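Local coordinates for protein cytochrome P450 CYP260B1 (Sorangium cellulosum, PDB 5HIW) that belongs to the cytochrome P450 family of haem proteins and holds protoporphyrin IX with its iron in a largely helical fold, at residues V135-P143 and D197-R205; N150-I158 and L223-E231. All coordinates share one frame; numbering follows the deposited sequence.

Contact 1: V135-P143 and D197-R205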
loop_
_atom_site.group_PDB
_atom_site.type_symbol
_atom_site.label_atom_id
_atom_site.label_comp_id
_atom_site.label_asym_id
_atom_site.label_seq_id
_atom_site.Cartn_x
_atom_site.Cartn_y
_atom_site.Cartn_z
ATOM N N VAL A 135 -6.748 -4.917 12.594
ATOM C CA VAL A 135 -5.450 -5.641 12.597
ATOM C C VAL A 135 -4.349 -4.870 13.241
ATOM O O VAL A 135 -3.522 -5.434 13.969
ATOM C CB VAL A 135 -5.075 -6.090 11.142
ATOM C CG1 VAL A 135 -3.561 -6.445 11.059
ATOM C CG2 VAL A 135 -5.968 -7.195 10.656
ATOM N N THR A 136 -4.262 -3.556 13.027
ATOM C CA THR A 136 -3.153 -2.780 13.464
ATOM C C THR A 136 -3.128 -2.732 15.004
ATOM O O THR A 136 -2.085 -2.896 15.585
ATOM C CB THR A 136 -3.266 -1.294 12.961
ATOM O OG1 THR A 136 -3.391 -1.308 11.523
ATOM C CG2 THR A 136 -2.099 -0.366 13.438
ATOM N N SER A 137 -4.264 -2.441 15.623
ATOM C CA SER A 137 -4.313 -2.396 17.106
ATOM C C SER A 137 -3.970 -3.761 17.694
ATOM O O SER A 137 -3.200 -3.817 18.643
ATOM C CB SER A 137 -5.670 -1.901 17.623
ATOM O OG SER A 137 -5.681 -0.477 17.377
ATOM N N ALA A 138 -4.492 -4.814 17.116
ATOM C CA ALA A 138 -4.219 -6.180 17.629
ATOM C C ALA A 138 -2.792 -6.613 17.483
ATOM O O ALA A 138 -2.241 -7.254 18.396
ATOM C CB ALA A 138 -5.090 -7.168 17.010
ATOM N N LEU A 139 -2.194 -6.326 16.334
ATOM C CA LEU A 139 -0.748 -6.576 16.144
ATOM C C LEU A 139 0.125 -5.869 17.144
ATOM O O LEU A 139 1.155 -6.413 17.519
ATOM C CB LEU A 139 -0.232 -6.208 14.761
ATOM C CG LEU A 139 -0.686 -7.101 13.611
ATOM C CD1 LEU A 139 -0.224 -6.528 12.260
ATOM C CD2 LEU A 139 -0.155 -8.532 13.685
ATOM N N PHE A 140 -0.212 -4.625 17.503
ATOM C CA PHE A 140 0.685 -3.843 18.271
ATOM C C PHE A 140 0.279 -3.589 19.740
ATOM O O PHE A 140 0.942 -2.779 20.401
ATOM C CB PHE A 140 1.057 -2.552 17.543
ATOM C CG PHE A 140 1.666 -2.762 16.157
ATOM C CD1 PHE A 140 2.913 -3.412 16.010
ATOM C CD2 PHE A 140 1.014 -2.333 14.998
ATOM C CE1 PHE A 140 3.465 -3.599 14.737
ATOM C CE2 PHE A 140 1.526 -2.546 13.755
ATOM C CZ PHE A 140 2.789 -3.148 13.606
ATOM N N GLY A 141 -0.707 -4.320 20.220
ATOM C CA GLY A 141 -1.094 -4.348 21.652
ATOM C C GLY A 141 -1.799 -3.049 22.013
ATOM O O GLY A 141 -1.824 -2.679 23.168
ATOM N N LEU A 142 -2.352 -2.356 21.021
ATOM C CA LEU A 142 -3.124 -1.139 21.315
ATOM C C LEU A 142 -4.502 -1.514 21.745
ATOM O O LEU A 142 -5.144 -2.370 21.192
ATOM C CB LEU A 142 -3.135 -0.158 20.150
ATOM C CG LEU A 142 -1.823 0.448 19.738
ATOM C CD1 LEU A 142 -1.846 1.015 18.296
ATOM C CD2 LEU A 142 -1.419 1.555 20.692
ATOM N N PRO A 143 -5.046 -0.776 22.684
ATOM C CA PRO A 143 -6.337 -1.124 23.274
ATOM C C PRO A 143 -7.484 -0.979 22.330
ATOM O O PRO A 143 -7.526 0.016 21.641
ATOM C CB PRO A 143 -6.505 -0.093 24.441
ATOM C CG PRO A 143 -5.268 0.737 24.436
ATOM C CD PRO A 143 -4.382 0.376 23.265
ATOM N N ASP A 197 2.899 -11.838 23.476
ATOM C CA ASP A 197 2.816 -12.574 22.209
ATOM C C ASP A 197 2.471 -11.663 20.997
ATOM O O ASP A 197 2.031 -12.159 19.991
ATOM C CB ASP A 197 1.730 -13.675 22.326
ATOM C CG ASP A 197 0.389 -13.131 22.885
ATOM O OD1 ASP A 197 0.282 -11.885 23.080
ATOM O OD2 ASP A 197 -0.551 -13.936 23.160
ATOM N N THR A 198 2.642 -10.345 21.068
ATOM C CA THR A 198 2.212 -9.548 19.920
ATOM C C THR A 198 3.351 -9.305 19.010
ATOM O O THR A 198 4.532 -9.567 19.354
ATOM C CB THR A 198 1.698 -8.184 20.394
ATOM O OG1 THR A 198 2.826 -7.447 20.880
ATOM C CG2 THR A 198 0.557 -8.333 21.400
ATOM N N LEU A 199 3.061 -8.717 17.841
ATOM C CA LEU A 199 4.119 -8.388 16.960
ATOM C C LEU A 199 5.014 -7.323 17.618
ATOM O O LEU A 199 6.235 -7.351 17.427
ATOM C CB LEU A 199 3.600 -7.870 15.612
ATOM C CG LEU A 199 4.640 -7.526 14.548
ATOM C CD1 LEU A 199 5.529 -8.750 14.186
ATOM C CD2 LEU A 199 3.903 -6.972 13.344
ATOM N N LEU A 200 4.420 -6.419 18.421
ATOM C CA LEU A 200 5.237 -5.347 19.016
ATOM C C LEU A 200 6.163 -6.107 19.928
ATOM O O LEU A 200 7.343 -5.776 20.060
ATOM C CB LEU A 200 4.403 -4.281 19.776
ATOM C CG LEU A 200 5.316 -3.267 20.472
ATOM C CD1 LEU A 200 4.583 -1.928 20.622
ATOM C CD2 LEU A 200 5.726 -3.790 21.859
ATOM N N GLY A 201 5.670 -7.136 20.551
ATOM C CA GLY A 201 6.604 -8.041 21.316
ATOM C C GLY A 201 7.783 -8.696 20.582
ATOM O O GLY A 201 8.911 -8.699 21.100
ATOM N N GLU A 202 7.559 -9.238 19.383
ATOM C CA GLU A 202 8.638 -9.772 18.540
ATOM C C GLU A 202 9.597 -8.628 18.175
ATOM O O GLU A 202 10.802 -8.838 18.019
ATOM C CB GLU A 202 8.134 -10.316 17.171
ATOM C CG GLU A 202 7.186 -11.526 17.190
ATOM C CD GLU A 202 7.904 -12.849 17.033
ATOM O OE1 GLU A 202 9.104 -12.806 16.650
ATOM O OE2 GLU A 202 7.242 -13.889 17.248
ATOM N N ILE A 203 9.092 -7.420 17.993
ATOM C CA ILE A 203 9.984 -6.323 17.562
ATOM C C ILE A 203 10.925 -5.970 18.729
ATOM O O ILE A 203 12.141 -5.770 18.548
ATOM C CB ILE A 203 9.182 -5.074 17.144
ATOM C CG1 ILE A 203 8.610 -5.239 15.752
ATOM C CG2 ILE A 203 10.042 -3.861 17.098
ATOM C CD1 ILE A 203 7.332 -4.439 15.545
ATOM N N ALA A 204 10.362 -5.920 19.928
ATOM C CA ALA A 204 11.179 -5.517 21.082
ATOM C C ALA A 204 12.317 -6.503 21.233
ATOM O O ALA A 204 13.464 -6.127 21.424
ATOM C CB ALA A 204 10.329 -5.390 22.321
ATOM N N ARG A 205 12.016 -7.771 21.050
ATOM C CA ARG A 205 13.034 -8.822 21.050
ATOM C C ARG A 205 14.023 -8.841 19.883
ATOM O O ARG A 205 15.229 -9.096 20.088
ATOM C CB ARG A 205 12.365 -10.195 21.366
ATOM C CG ARG A 205 11.864 -10.190 22.836
ATOM C CD ARG A 205 11.034 -11.372 23.361
ATOM N NE ARG A 205 9.845 -11.690 22.550
ATOM C CZ ARG A 205 9.826 -12.478 21.453
ATOM N NH1 ARG A 205 10.937 -13.071 20.968
ATOM N NH2 ARG A 205 8.662 -12.679 20.815
#

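Contact 2: N150-I158 and L223-E231. With HEM (protoporphyrin IX containing Fe), chain B.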
loop_
_atom_site.group_PDB
_atom_site.type_symbol
_atom_site.label_atom_id
_atom_site.label_comp_id
_atom_site.label_asym_id
_atom_site.label_seq_id
_atom_site.Cartn_x
_atom_site.Cartn_y
_atom_site.Cartn_z
ATOM N N ASN A 150 -7.197 6.371 17.715
ATOM C CA ASN A 150 -5.966 6.048 17.033
ATOM C C ASN A 150 -6.063 6.104 15.490
ATOM O O ASN A 150 -5.109 6.540 14.848
ATOM C CB ASN A 150 -5.421 4.745 17.557
ATOM C CG ASN A 150 -4.821 4.933 18.948
ATOM O OD1 ASN A 150 -4.373 6.030 19.288
ATOM N ND2 ASN A 150 -4.809 3.886 19.732
ATOM N N ASP A 151 -7.221 5.746 14.963
ATOM C CA ASP A 151 -7.505 5.971 13.553
ATOM C C ASP A 151 -7.313 7.455 13.196
ATOM O O ASP A 151 -6.607 7.799 12.261
ATOM C CB ASP A 151 -8.903 5.487 13.218
ATOM C CG ASP A 151 -9.176 5.504 11.692
ATOM O OD1 ASP A 151 -8.762 4.503 11.008
ATOM O OD2 ASP A 151 -9.690 6.562 11.205
ATOM N N ALA A 152 -7.939 8.350 13.953
ATOM C CA ALA A 152 -7.748 9.758 13.721
ATOM C C ALA A 152 -6.318 10.264 13.891
ATOM O O ALA A 152 -5.858 11.033 13.048
ATOM C CB ALA A 152 -8.712 10.596 14.532
ATOM N N LEU A 153 -5.598 9.771 14.902
ATOM C CA LEU A 153 -4.197 10.080 15.065
ATOM C C LEU A 153 -3.336 9.631 13.858
ATOM O O LEU A 153 -2.557 10.376 13.309
ATOM C CB LEU A 153 -3.658 9.539 16.370
ATOM C CG LEU A 153 -4.092 10.111 17.710
ATOM C CD1 LEU A 153 -3.471 9.291 18.793
ATOM C CD2 LEU A 153 -3.792 11.602 17.870
ATOM N N ILE A 154 -3.510 8.405 13.445
ATOM C CA ILE A 154 -2.765 7.899 12.303
ATOM C C ILE A 154 -3.064 8.657 11.005
ATOM O O ILE A 154 -2.180 8.973 10.241
ATOM C CB ILE A 154 -3.012 6.392 12.178
ATOM C CG1 ILE A 154 -2.476 5.655 13.414
ATOM C CG2 ILE A 154 -2.268 5.848 10.964
ATOM C CD1 ILE A 154 -3.000 4.226 13.560
ATOM N N ARG A 155 -4.337 8.910 10.730
ATOM C CA ARG A 155 -4.738 9.745 9.568
ATOM C C ARG A 155 -4.088 11.121 9.605
ATOM O O ARG A 155 -3.589 11.602 8.572
ATOM C CB ARG A 155 -6.287 9.738 9.395
ATOM C CG ARG A 155 -6.754 8.317 8.952
ATOM C CD ARG A 155 -8.218 8.246 8.558
ATOM N NE ARG A 155 -8.641 6.857 8.701
ATOM C CZ ARG A 155 -8.392 5.856 7.845
ATOM N NH1 ARG A 155 -7.694 6.101 6.754
ATOM N NH2 ARG A 155 -8.771 4.585 8.118
ATOM N N LYS A 156 -3.954 11.694 10.777
ATOM C CA LYS A 156 -3.292 12.980 10.906
ATOM C C LYS A 156 -1.800 12.834 10.596
ATOM O O LYS A 156 -1.244 13.719 9.915
ATOM C CB LYS A 156 -3.449 13.608 12.280
ATOM C CG LYS A 156 -4.798 14.246 12.566
ATOM C CD LYS A 156 -4.859 14.989 13.884
ATOM C CE LYS A 156 -5.415 14.162 15.028
ATOM N NZ LYS A 156 -5.422 15.080 16.219
ATOM N N MET A 157 -1.147 11.788 11.140
ATOM C CA MET A 157 0.269 11.502 10.752
ATOM C C MET A 157 0.447 11.375 9.259
ATOM O O MET A 157 1.330 12.001 8.668
ATOM C CB MET A 157 0.806 10.303 11.475
ATOM C CG MET A 157 0.808 10.509 12.982
ATOM S SD MET A 157 1.818 9.222 13.731
ATOM C CE MET A 157 0.674 7.893 13.709
ATOM N N ILE A 158 -0.424 10.614 8.623
ATOM C CA ILE A 158 -0.378 10.363 7.216
ATOM C C ILE A 158 -0.589 11.680 6.444
ATOM O O ILE A 158 0.146 11.989 5.555
ATOM C CB ILE A 158 -1.377 9.238 6.828
ATOM C CG1 ILE A 158 -0.868 7.901 7.345
ATOM C CG2 ILE A 158 -1.542 9.148 5.303
ATOM C CD1 ILE A 158 -1.732 6.674 7.003
ATOM N N LEU A 223 5.947 2.463 14.555
ATOM C CA LEU A 223 5.329 3.595 13.836
ATOM C C LEU A 223 5.659 3.510 12.378
ATOM O O LEU A 223 4.804 3.814 11.516
ATOM C CB LEU A 223 5.748 4.953 14.383
ATOM C CG LEU A 223 4.910 5.245 15.630
ATOM C CD1 LEU A 223 5.528 6.284 16.597
ATOM C CD2 LEU A 223 3.518 5.661 15.241
ATOM N N THR A 224 6.866 3.053 12.030
ATOM C CA THR A 224 7.140 2.851 10.596
ATOM C C THR A 224 6.211 1.827 9.970
ATOM O O THR A 224 5.700 2.095 8.812
ATOM C CB THR A 224 8.620 2.539 10.345
ATOM O OG1 THR A 224 9.375 3.711 10.622
ATOM C CG2 THR A 224 8.899 2.100 8.962
ATOM N N LEU A 225 5.929 0.730 10.685
ATOM C CA LEU A 225 5.051 -0.272 10.165
ATOM C C LEU A 225 3.605 0.248 10.083
ATOM O O LEU A 225 2.883 -0.096 9.140
ATOM C CB LEU A 225 5.067 -1.538 10.977
ATOM C CG LEU A 225 6.510 -2.213 11.010
ATOM C CD1 LEU A 225 6.517 -3.415 11.916
ATOM C CD2 LEU A 225 6.973 -2.556 9.588
ATOM N N ILE A 226 3.180 0.999 11.090
ATOM C CA ILE A 226 1.827 1.602 11.049
ATOM C C ILE A 226 1.642 2.533 9.840
ATOM O O ILE A 226 0.709 2.333 9.021
ATOM C CB ILE A 226 1.495 2.307 12.362
ATOM C CG1 ILE A 226 1.282 1.261 13.460
ATOM C CG2 ILE A 226 0.205 3.090 12.186
ATOM C CD1 ILE A 226 1.218 1.826 14.848
ATOM N N LEU A 227 2.542 3.454 9.659
ATOM C CA LEU A 227 2.462 4.399 8.556
ATOM C C LEU A 227 2.556 3.734 7.217
ATOM O O LEU A 227 1.931 4.202 6.246
ATOM C CB LEU A 227 3.527 5.496 8.653
ATOM C CG LEU A 227 3.456 6.418 9.900
ATOM C CD1 LEU A 227 4.721 7.307 10.046
ATOM C CD2 LEU A 227 2.184 7.298 9.926
ATOM N N GLY A 228 3.366 2.668 7.132
ATOM C CA GLY A 228 3.464 1.966 5.856
ATOM C C GLY A 228 2.296 1.076 5.517
ATOM O O GLY A 228 2.091 0.799 4.339
ATOM N N SER A 229 1.494 0.648 6.508
ATOM C CA SER A 229 0.402 -0.283 6.260
ATOM C C SER A 229 -1.001 0.237 6.386
ATOM O O SER A 229 -1.899 -0.404 5.845
ATOM C CB SER A 229 0.451 -1.433 7.268
ATOM O OG SER A 229 0.351 -0.910 8.636
ATOM N N TYR A 230 -1.211 1.336 7.113
ATOM C CA TYR A 230 -2.582 1.588 7.655
ATOM C C TYR A 230 -3.549 1.944 6.561
ATOM O O TYR A 230 -4.685 1.374 6.527
ATOM C CB TYR A 230 -2.586 2.718 8.648
ATOM C CG TYR A 230 -3.792 2.706 9.523
ATOM C CD1 TYR A 230 -3.962 1.733 10.503
ATOM C CD2 TYR A 230 -4.778 3.667 9.348
ATOM C CE1 TYR A 230 -5.099 1.698 11.276
ATOM C CE2 TYR A 230 -5.880 3.719 10.196
ATOM C CZ TYR A 230 -6.042 2.748 11.137
ATOM O OH TYR A 230 -7.156 2.773 11.902
ATOM N N GLU A 231 -3.102 2.829 5.706
ATOM C CA GLU A 231 -3.879 3.155 4.478
ATOM C C GLU A 231 -3.627 2.317 3.218
ATOM O O GLU A 231 -4.575 1.958 2.507
ATOM C CB GLU A 231 -3.828 4.620 4.159
ATOM C CG GLU A 231 -4.715 5.357 5.185
ATOM C CD GLU A 231 -4.923 6.851 4.868
ATOM O OE1 GLU A 231 -4.830 7.197 3.666
ATOM O OE2 GLU A 231 -5.168 7.678 5.832
HETATM C CHA HEM B . 7.967 0.465 1.028
HETATM C CHB HEM B . 3.759 -0.210 -1.312
HETATM C CHC HEM B . 2.005 -2.529 2.506
HETATM C CHD HEM B . 5.770 -0.987 5.035
HETATM C C1A HEM B . 7.027 0.428 0.039
HETATM C C2A HEM B . 7.187 0.923 -1.284
HETATM C C3A HEM B . 6.015 0.699 -1.958
HETATM C C4A HEM B . 5.083 0.170 -1.007
HETATM C CMA HEM B . 5.723 1.089 -3.422
HETATM C CAA HEM B . 8.480 1.454 -1.893
HETATM C CBA HEM B . 8.691 2.917 -1.470
HETATM C CGA HEM B . 9.788 3.578 -2.231
HETATM O O1A HEM B . 10.616 2.874 -2.897
HETATM O O2A HEM B . 9.774 4.827 -2.367
HETATM C C1B HEM B . 2.911 -0.839 -0.484
HETATM C C2B HEM B . 1.632 -1.328 -0.921
HETATM C C3B HEM B . 1.144 -2.007 0.179
HETATM C C4B HEM B . 2.111 -1.891 1.274
HETATM C CMB HEM B . 0.882 -1.137 -2.251
HETATM C CAB HEM B . -0.167 -2.609 0.163
HETATM C CBB HEM B . -0.910 -3.013 1.138
HETATM C C1C HEM B . 2.896 -2.318 3.557
HETATM C C2C HEM B . 2.694 -2.889 4.854
HETATM C C3C HEM B . 3.769 -2.435 5.567
HETATM C C4C HEM B . 4.562 -1.582 4.743
HETATM C CMC HEM B . 1.496 -3.760 5.149
HETATM C CAC HEM B . 4.108 -2.724 6.974
HETATM C CBC HEM B . 3.743 -3.866 7.537
HETATM C C1D HEM B . 6.657 -0.475 4.095
HETATM C C2D HEM B . 7.989 0.013 4.541
HETATM C C3D HEM B . 8.603 0.426 3.439
HETATM C C4D HEM B . 7.666 0.157 2.337
HETATM C CMD HEM B . 8.515 0.123 5.959
HETATM C CAD HEM B . 10.039 0.958 3.295
HETATM C CBD HEM B . 10.941 -0.214 2.960
HETATM C CGD HEM B . 12.417 0.187 2.826
HETATM O O1D HEM B . 12.777 1.379 2.579
HETATM O O2D HEM B . 13.338 -0.689 2.944
HETATM N NA HEM B . 5.708 -0.056 0.170
HETATM N NB HEM B . 3.187 -1.309 0.755
HETATM N NC HEM B . 4.012 -1.608 3.472
HETATM N ND HEM B . 6.500 -0.348 2.755
HETATM FE FE HEM B . 4.900 -0.848 1.774
HETATM O O HOH W 1 -7.205 2.672 6.353
HETATM O O HOH W 2 4.027 1.209 2.297
#

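Contact 1: V135-P143 and D197-R205
Phe-140 and Leu-199 run side by side and point the same way, so that ring atom CE1 of Phe-140 rests 3.7 Å from the branch CD2 of Leu-199. The ring direction follows from the first torsion of Phe-140, which sets CG opposite the carbonyl carbon (chi1 -57°): CB starts away from helix 199-209, yet the ring swings back to it. Ile-203, one turn beyond Leu-199, slants across and brings CD1 to the ring edge, near its plane, 4.0 Å from CE1 of Phe-140. Leu-139 CB sits over the centre of one ring face and also approaches CB of Leu-199, at 4.3 Å. Leu-200 crosses Phe-140 obliquely and lays CD1 3.7 Å from the carbonyl O of Phe-140.

A polar link accompanies the apolar packing. The carbonyl O of Leu-139 receives two weak hydrogen bonds from the first turn of helix 199-209, from Leu-199 N at 3.0 Å and from Leu-200 N at 3.4 Å. Thr-198 is the N-cap there, and its OG1 accepts a nearly straight bond from Gly-201 N (2.9 Å, 166°). Gly-141, with positive phi, turns the chain out of helix 130-140 beside the methyl of Thr-198.

By chain order the two helices correspond to E and H of the P450 fold, the start of H docking on the C-terminal end of E at 46°. Helix 218-229 packs on Phe-140, Leu-200 and Ile-203, helix 93-113 touches Leu-199, helix 341-358 reaches Leu-139, and helix 167-191 borders Leu-200.

Contact 2: N150-I158 and L223-E231
Tyr-230 reaches across to Asp-151, pairing its hydroxyl with the carboxylate. The hydroxyl donates a short bond of 2.5 Å from OH to Asp-151 OD1, which lies at the ring edge and is met on its anti side. The syn lone pair of that oxygen takes NH2 of Arg-155, while NE of Arg-155 binds Asp-151 OD2 at 2.7 Å, close to the guanidinium plane. This side-on, two-nitrogen grip fixes the rotation of the carboxylate. The remaining nitrogen, NH1 of Arg-155, makes a weak bond of 3.1 Å to Glu-231 OE2, completing a salt-bridge network of three residues. Water 1 joins NH2 of Arg-155 to the carbonyl O of Tyr-230, and CE2 of Tyr-230 lies over one guanidinium face.

Apolar contacts fill the rest. The phenol, carried out with CG opposite the backbone N (chi1 -161°), crosses Ile-154 at about a right angle; Ile-154 CD1 makes a CH-pi contact 4.0 Å from the ring centroid. The same methyl meets Ile-226 CG2 at 3.7 Å. Farther along, CD2 of Leu-227 touches both Met-157 CB, at 3.7 Å, and Ile-158 CG1, and the bent end of Met-157 brings CE to Leu-223. Ile-158 CD1 packs on the aliphatic part of Glu-231.

The segments cross at -81°. Gly-228 O accepts from water 2, a ligand of the iron at 2.3 Å, and Ser-229 CB packs against the porphyrin. By chain order this is the P450 fold's F helix crossing the first part of its long central helix, continued by helix 232-245, whose Thr-224, Leu-225, Gly-228 and Ser-229 line the haem pocket.

In the fold
Both contacts bear on helix 218-229: contact 2 contains it, and side chains of contact 1 pack against it. Their segments alternate along the chain, with 135-143 and 150-158 on successive helices, as are 197-205 and 223-231. Contact 1 is buried though it lies farther from the chain's centre, and it combines aromatic and aliphatic packing with two weak backbone bonds where two helix termini meet. Contact 2 is partly buried and nearer the centre; it adds charged side chains and water to its apolar core, and borders the haem. The two touch directly, with Thr-136 packing on Tyr-230 and Phe-140 on Leu-225 and Ile-226.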